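Local coordinates for solute-binding periplasmic protein of iron/siderophore ABC transporter (Yersinia pestis, PDB 6B2Y) that probably binds chelated iron in the periplasm and delivers it to an ABC transporter for uptake across the inner membrane, at residues Ser217-Leu222 against Asp274-Ser279; Ala234-Met239 against Ile251-Leu256. One frame throughout, in Å; residues are numbered along the deposited sequence.

Contact 1 (Ser217-Leu222 against Asp274-Ser279)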
loop_
_atom_site.group_PDB
_atom_site.type_symbol
_atom_site.label_atom_id
_atom_site.label_comp_id
_atom_site.label_asym_id
_atom_site.label_seq_id
_atom_site.Cartn_x
_atom_site.Cartn_y
_atom_site.Cartn_z
ATOM N N SER A 217 -21.714 6.763 -3.716
ATOM C CA SER A 217 -21.473 5.704 -2.750
ATOM C C SER A 217 -20.497 4.715 -3.369
ATOM O O SER A 217 -20.510 4.486 -4.580
ATOM C CB SER A 217 -22.775 5.013 -2.345
ATOM O OG SER A 217 -23.473 4.521 -3.475
ATOM N N VAL A 218 -19.621 4.166 -2.540
ATOM C CA VAL A 218 -18.484 3.388 -3.019
ATOM C C VAL A 218 -18.349 2.147 -2.156
ATOM O O VAL A 218 -18.392 2.228 -0.923
ATOM C CB VAL A 218 -17.164 4.187 -2.959
ATOM C CG1 VAL A 218 -15.987 3.316 -3.481
ATOM C CG2 VAL A 218 -17.265 5.501 -3.732
ATOM N N PHE A 219 -18.133 1.003 -2.799
ATOM C CA PHE A 219 -17.717 -0.204 -2.098
ATOM C C PHE A 219 -16.387 -0.665 -2.668
ATOM O O PHE A 219 -16.257 -0.813 -3.890
ATOM C CB PHE A 219 -18.735 -1.339 -2.223
ATOM C CG PHE A 219 -18.316 -2.585 -1.493
ATOM C CD1 PHE A 219 -18.295 -2.611 -0.106
ATOM C CD2 PHE A 219 -17.889 -3.709 -2.187
ATOM C CE1 PHE A 219 -17.885 -3.744 0.581
ATOM C CE2 PHE A 219 -17.482 -4.847 -1.497
ATOM C CZ PHE A 219 -17.483 -4.861 -0.119
ATOM N N ILE A 220 -15.402 -0.884 -1.793
ATOM C CA ILE A 220 -14.118 -1.452 -2.204
ATOM C C ILE A 220 -14.014 -2.880 -1.677
ATOM O O ILE A 220 -14.106 -3.124 -0.470
ATOM C CB ILE A 220 -12.923 -0.597 -1.743
ATOM C CG1 ILE A 220 -11.620 -1.195 -2.302
ATOM C CG2 ILE A 220 -12.851 -0.494 -0.232
ATOM C CD1 ILE A 220 -10.673 -0.182 -2.863
ATOM N N GLU A 221 -13.827 -3.832 -2.587
ATOM C CA GLU A 221 -13.612 -5.222 -2.213
ATOM C C GLU A 221 -12.111 -5.472 -2.249
ATOM O O GLU A 221 -11.517 -5.572 -3.325
ATOM C CB GLU A 221 -14.357 -6.169 -3.152
ATOM C CG GLU A 221 -14.371 -7.580 -2.622
ATOM C CD GLU A 221 -14.965 -8.570 -3.594
ATOM O OE1 GLU A 221 -14.859 -9.780 -3.323
ATOM O OE2 GLU A 221 -15.530 -8.136 -4.618
ATOM N N LEU A 222 -11.493 -5.542 -1.070
ATOM C CA LEU A 222 -10.058 -5.788 -0.994
ATOM C C LEU A 222 -9.734 -7.251 -1.309
ATOM O O LEU A 222 -10.394 -8.170 -0.824
ATOM C CB LEU A 222 -9.533 -5.422 0.390
ATOM C CG LEU A 222 -9.702 -3.947 0.743
ATOM C CD1 LEU A 222 -9.381 -3.705 2.232
ATOM C CD2 LEU A 222 -8.800 -3.094 -0.149
ATOM N N ASP A 274 -22.937 3.123 -5.855
ATOM C CA ASP A 274 -22.795 3.769 -7.156
ATOM C C ASP A 274 -21.558 3.271 -7.896
ATOM O O ASP A 274 -21.577 3.126 -9.126
ATOM C CB ASP A 274 -22.717 5.284 -6.995
ATOM C CG ASP A 274 -23.990 5.875 -6.434
ATOM O OD1 ASP A 274 -25.080 5.321 -6.708
ATOM O OD2 ASP A 274 -23.896 6.906 -5.729
ATOM N N ILE A 275 -20.475 3.010 -7.161
ATOM C CA ILE A 275 -19.165 2.702 -7.726
ATOM C C ILE A 275 -18.615 1.461 -7.035
ATOM O O ILE A 275 -18.747 1.312 -5.816
ATOM C CB ILE A 275 -18.205 3.901 -7.562
ATOM C CG1 ILE A 275 -18.665 5.069 -8.432
ATOM C CG2 ILE A 275 -16.761 3.516 -7.880
ATOM C CD1 ILE A 275 -17.878 6.335 -8.223
ATOM N N TYR A 276 -18.000 0.566 -7.817
ATOM C CA TYR A 276 -17.402 -0.664 -7.307
ATOM C C TYR A 276 -15.913 -0.657 -7.617
ATOM O O TYR A 276 -15.513 -0.369 -8.749
ATOM C CB TYR A 276 -18.059 -1.915 -7.918
ATOM C CG TYR A 276 -17.290 -3.190 -7.615
ATOM C CD1 TYR A 276 -17.525 -3.901 -6.452
ATOM C CD2 TYR A 276 -16.328 -3.667 -8.492
ATOM C CE1 TYR A 276 -16.825 -5.057 -6.161
ATOM C CE2 TYR A 276 -15.610 -4.828 -8.207
ATOM C CZ TYR A 276 -15.873 -5.520 -7.049
ATOM O OH TYR A 276 -15.170 -6.665 -6.750
ATOM N N ILE A 277 -15.098 -0.965 -6.606
ATOM C CA ILE A 277 -13.648 -1.046 -6.745
ATOM C C ILE A 277 -13.197 -2.400 -6.225
ATOM O O ILE A 277 -13.605 -2.812 -5.133
ATOM C CB ILE A 277 -12.919 0.073 -5.968
ATOM C CG1 ILE A 277 -13.481 1.444 -6.322
ATOM C CG2 ILE A 277 -11.423 0.048 -6.277
ATOM C CD1 ILE A 277 -12.745 2.587 -5.619
ATOM N N ALA A 278 -12.334 -3.072 -6.986
ATOM C CA ALA A 278 -11.670 -4.288 -6.540
ATOM C C ALA A 278 -10.180 -4.017 -6.371
ATOM O O ALA A 278 -9.579 -3.324 -7.190
ATOM C CB ALA A 278 -11.873 -5.433 -7.550
ATOM N N SER A 279 -9.576 -4.559 -5.319
ATOM C CA SER A 279 -8.124 -4.500 -5.183
ATOM C C SER A 279 -7.527 -5.875 -5.432
ATOM O O SER A 279 -8.153 -6.903 -5.156
ATOM C CB SER A 279 -7.661 -3.999 -3.801
ATOM O OG SER A 279 -7.597 -5.050 -2.850
#

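Contact 2 (Ala234-Met239 against Ile251-Leu256)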
loop_
_atom_site.group_PDB
_atom_site.type_symbol
_atom_site.label_atom_id
_atom_site.label_comp_id
_atom_site.label_asym_id
_atom_site.label_seq_id
_atom_site.Cartn_x
_atom_site.Cartn_y
_atom_site.Cartn_z
ATOM N N ALA A 234 -12.630 -2.109 3.608
ATOM C CA ALA A 234 -12.099 -1.115 4.532
ATOM C C ALA A 234 -13.243 -0.318 5.134
ATOM O O ALA A 234 -14.176 0.084 4.424
ATOM C CB ALA A 234 -11.132 -0.160 3.825
ATOM N N GLY A 235 -13.165 -0.081 6.445
ATOM C CA GLY A 235 -14.172 0.718 7.125
ATOM C C GLY A 235 -13.659 2.085 7.540
ATOM O O GLY A 235 -13.460 2.967 6.696
ATOM N N LYS A 236 -13.430 2.275 8.841
ATOM C CA LYS A 236 -12.946 3.561 9.356
ATOM C C LYS A 236 -11.418 3.610 9.339
ATOM O O LYS A 236 -10.743 3.597 10.376
ATOM C CB LYS A 236 -13.475 3.804 10.764
ATOM C CG LYS A 236 -14.982 3.668 10.905
ATOM C CD LYS A 236 -15.315 3.222 12.335
ATOM C CE LYS A 236 -16.678 3.725 12.760
ATOM N NZ LYS A 236 -17.731 2.957 12.058
ATOM N N GLY A 237 -10.873 3.696 8.125
ATOM C CA GLY A 237 -9.444 3.730 7.923
ATOM C C GLY A 237 -9.074 2.941 6.684
ATOM O O GLY A 237 -9.923 2.666 5.838
ATOM N N ASN A 238 -7.792 2.592 6.599
ATOM C CA ASN A 238 -7.208 1.969 5.410
ATOM C C ASN A 238 -7.727 2.622 4.132
ATOM O O ASN A 238 -7.786 3.851 4.062
ATOM C CB ASN A 238 -7.469 0.473 5.434
ATOM C CG ASN A 238 -6.549 -0.291 4.480
ATOM O OD1 ASN A 238 -6.995 -0.749 3.438
ATOM N ND2 ASN A 238 -5.267 -0.400 4.824
ATOM N N MET A 239 -8.113 1.830 3.112
ATOM C CA MET A 239 -8.498 2.429 1.848
ATOM C C MET A 239 -9.778 3.242 1.967
ATOM O O MET A 239 -10.037 4.081 1.099
ATOM C CB MET A 239 -8.640 1.336 0.778
ATOM C CG MET A 239 -7.319 0.697 0.395
ATOM S SD MET A 239 -7.296 0.458 -1.386
ATOM C CE MET A 239 -5.901 -0.639 -1.677
ATOM N N ILE A 251 -19.518 2.924 1.641
ATOM C CA ILE A 251 -20.686 2.248 2.206
ATOM C C ILE A 251 -20.320 1.350 3.377
ATOM O O ILE A 251 -21.201 0.952 4.148
ATOM C CB ILE A 251 -21.438 1.432 1.124
ATOM C CG1 ILE A 251 -20.593 0.235 0.670
ATOM C CG2 ILE A 251 -21.817 2.336 -0.048
ATOM C CD1 ILE A 251 -21.387 -0.999 0.224
ATOM N N ALA A 252 -19.040 1.016 3.540
ATOM C CA ALA A 252 -18.614 0.172 4.648
ATOM C C ALA A 252 -18.203 0.969 5.891
ATOM O O ALA A 252 -18.001 0.363 6.946
ATOM C CB ALA A 252 -17.457 -0.741 4.204
ATOM N N LYS A 253 -18.121 2.303 5.801
ATOM C CA LYS A 253 -17.589 3.099 6.908
ATOM C C LYS A 253 -18.408 2.907 8.182
ATOM O O LYS A 253 -17.849 2.723 9.268
ATOM C CB LYS A 253 -17.540 4.579 6.517
ATOM C CG LYS A 253 -16.789 5.471 7.522
ATOM C CD LYS A 253 -16.645 6.911 6.999
ATOM C CE LYS A 253 -15.599 7.695 7.798
ATOM N NZ LYS A 253 -15.295 9.050 7.234
ATOM N N ASN A 254 -19.738 2.948 8.070
ATOM C CA ASN A 254 -20.594 2.721 9.231
ATOM C C ASN A 254 -20.758 1.246 9.578
ATOM O O ASN A 254 -21.378 0.937 10.600
ATOM C CB ASN A 254 -21.987 3.320 9.009
ATOM C CG ASN A 254 -21.952 4.809 8.717
ATOM O OD1 ASN A 254 -21.249 5.574 9.385
ATOM N ND2 ASN A 254 -22.717 5.232 7.711
ATOM N N LEU A 255 -20.227 0.330 8.769
ATOM C CA LEU A 255 -20.498 -1.093 8.948
ATOM C C LEU A 255 -19.427 -1.827 9.738
ATOM O O LEU A 255 -19.655 -2.976 10.137
ATOM C CB LEU A 255 -20.668 -1.787 7.586
ATOM C CG LEU A 255 -21.920 -1.478 6.762
ATOM C CD1 LEU A 255 -21.823 -2.158 5.411
ATOM C CD2 LEU A 255 -23.178 -1.918 7.502
ATOM N N LEU A 256 -18.268 -1.216 9.957
ATOM C CA LEU A 256 -17.162 -1.882 10.622
ATOM C C LEU A 256 -16.668 -1.032 11.781
ATOM O O LEU A 256 -16.689 0.201 11.708
ATOM C CB LEU A 256 -15.995 -2.142 9.657
ATOM C CG LEU A 256 -16.309 -3.035 8.454
ATOM C CD1 LEU A 256 -15.067 -3.266 7.591
ATOM C CD2 LEU A 256 -16.883 -4.357 8.935
#

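Contact 1 (Ser217-Leu222 against Asp274-Ser279)
The ring of Y276 has OE2 of E221 at its edge and in its plane. The hydroxyl OH of Y276 gives a hydrogen bond to E221 OE2 at 2.6 Å. It meets OE2 on the anti side, 30° out of the carboxylate plane, and ring and carboxylate are turned 69° apart. In E221, chi1 (-169°) puts CG anti to the backbone N, and the extended chain beyond it takes the carboxylate to the hydroxyl. The same OE2 forms a salt bridge with R312, which would help to offset the buried charge. The F219 ring takes CD1 of Y276 at its edge, 4.3 Å from F219 CD2.

V218, I220, I275 and I277 line the other face. There I220 CD1 packs on I277 CG2 at 3.5 Å, and V218 CG1 touches I277 CD1. Helix 340-350 covers these residues through F346 and F350.

Backbone bonds alternate between the strands, from I275 N-S217 O to S279 N-E221 O. At the start, D274 OD2 accepts from S217 N at 3.0 Å, while S217 OG accepts from D274 N at 2.8 Å. In-register parallel strands with helices against an apolar face are typical of the alpha/beta lobes of periplasmic binding proteins.

Contact 2 (Ala234-Met239 against Ile251-Leu256)
Two loops next to the mixed sheet meet here: the one joining strand 232-234 to helix 239-245, and the one following strand 249-250. The main link is K236, the centre of an inverse gamma turn, whose ammonium reaches across to the other loop. Its NZ donates to K253 O at 2.8 Å and to L256 O at 3.0 Å. The first bond lies in the carbonyl plane of K253. The second is tilted 22° from the plane of the L256 carbonyl. A bend at chi4 (73°) brings NZ within bonding distance of both oxygens. The shaft of the lysine runs close to both carbonyls as well, with K236 CG 3.4 Å from K253 O and K236 CD 3.4 Å from L256 O.

G235 sits close against the second loop, its CA 4.2 Å from that of K253. A CB on G235 would point toward this loop and clash with L256 CB, so the backbone can come this close only without one. L256 CD1 lies 3.9 Å from G235 N. A252 turns its CB toward A234 O, 3.4 Å away. That oxygen also accepts a hydrogen bond from N250. The side chain of K253 leads away from the contact and forms a salt bridge with D244.

The second loop has helical backbone angles from I251 to L255, but lacks the regular helical bonds; L255 N bonds A252 O at the turn. Two neutral backbone oxygens, of K253 and L256, accept from one ammonium. Their carbonyl dipoles would favour the charged form of K236. The two bonds link the loops at a partly buried edge.

Overall arrangement
The centres of contacts 1 and 2 lie 11 Å apart, on the same side of the chain's centre. Contact 2 is nested along the chain inside the loop closed by contact 1: strand 217-221 comes first, then both loops of contact 2, then strand 275-280. The two contacts meet directly. V218 O and I251 N are 2.9 Å apart, a probable hydrogen bond just past the end of strand 249-250, which pairs with strand 217-221. F219 CD1 packs on I251 CD1 at 3.5 Å, and I220 CD1 on M239 SD at 3.7 Å. Both contacts belong to the lobe built on the mixed sheet. Contact 1 pairs two of its inner strands, and contact 2 packs the loops at its outer strand 249-250.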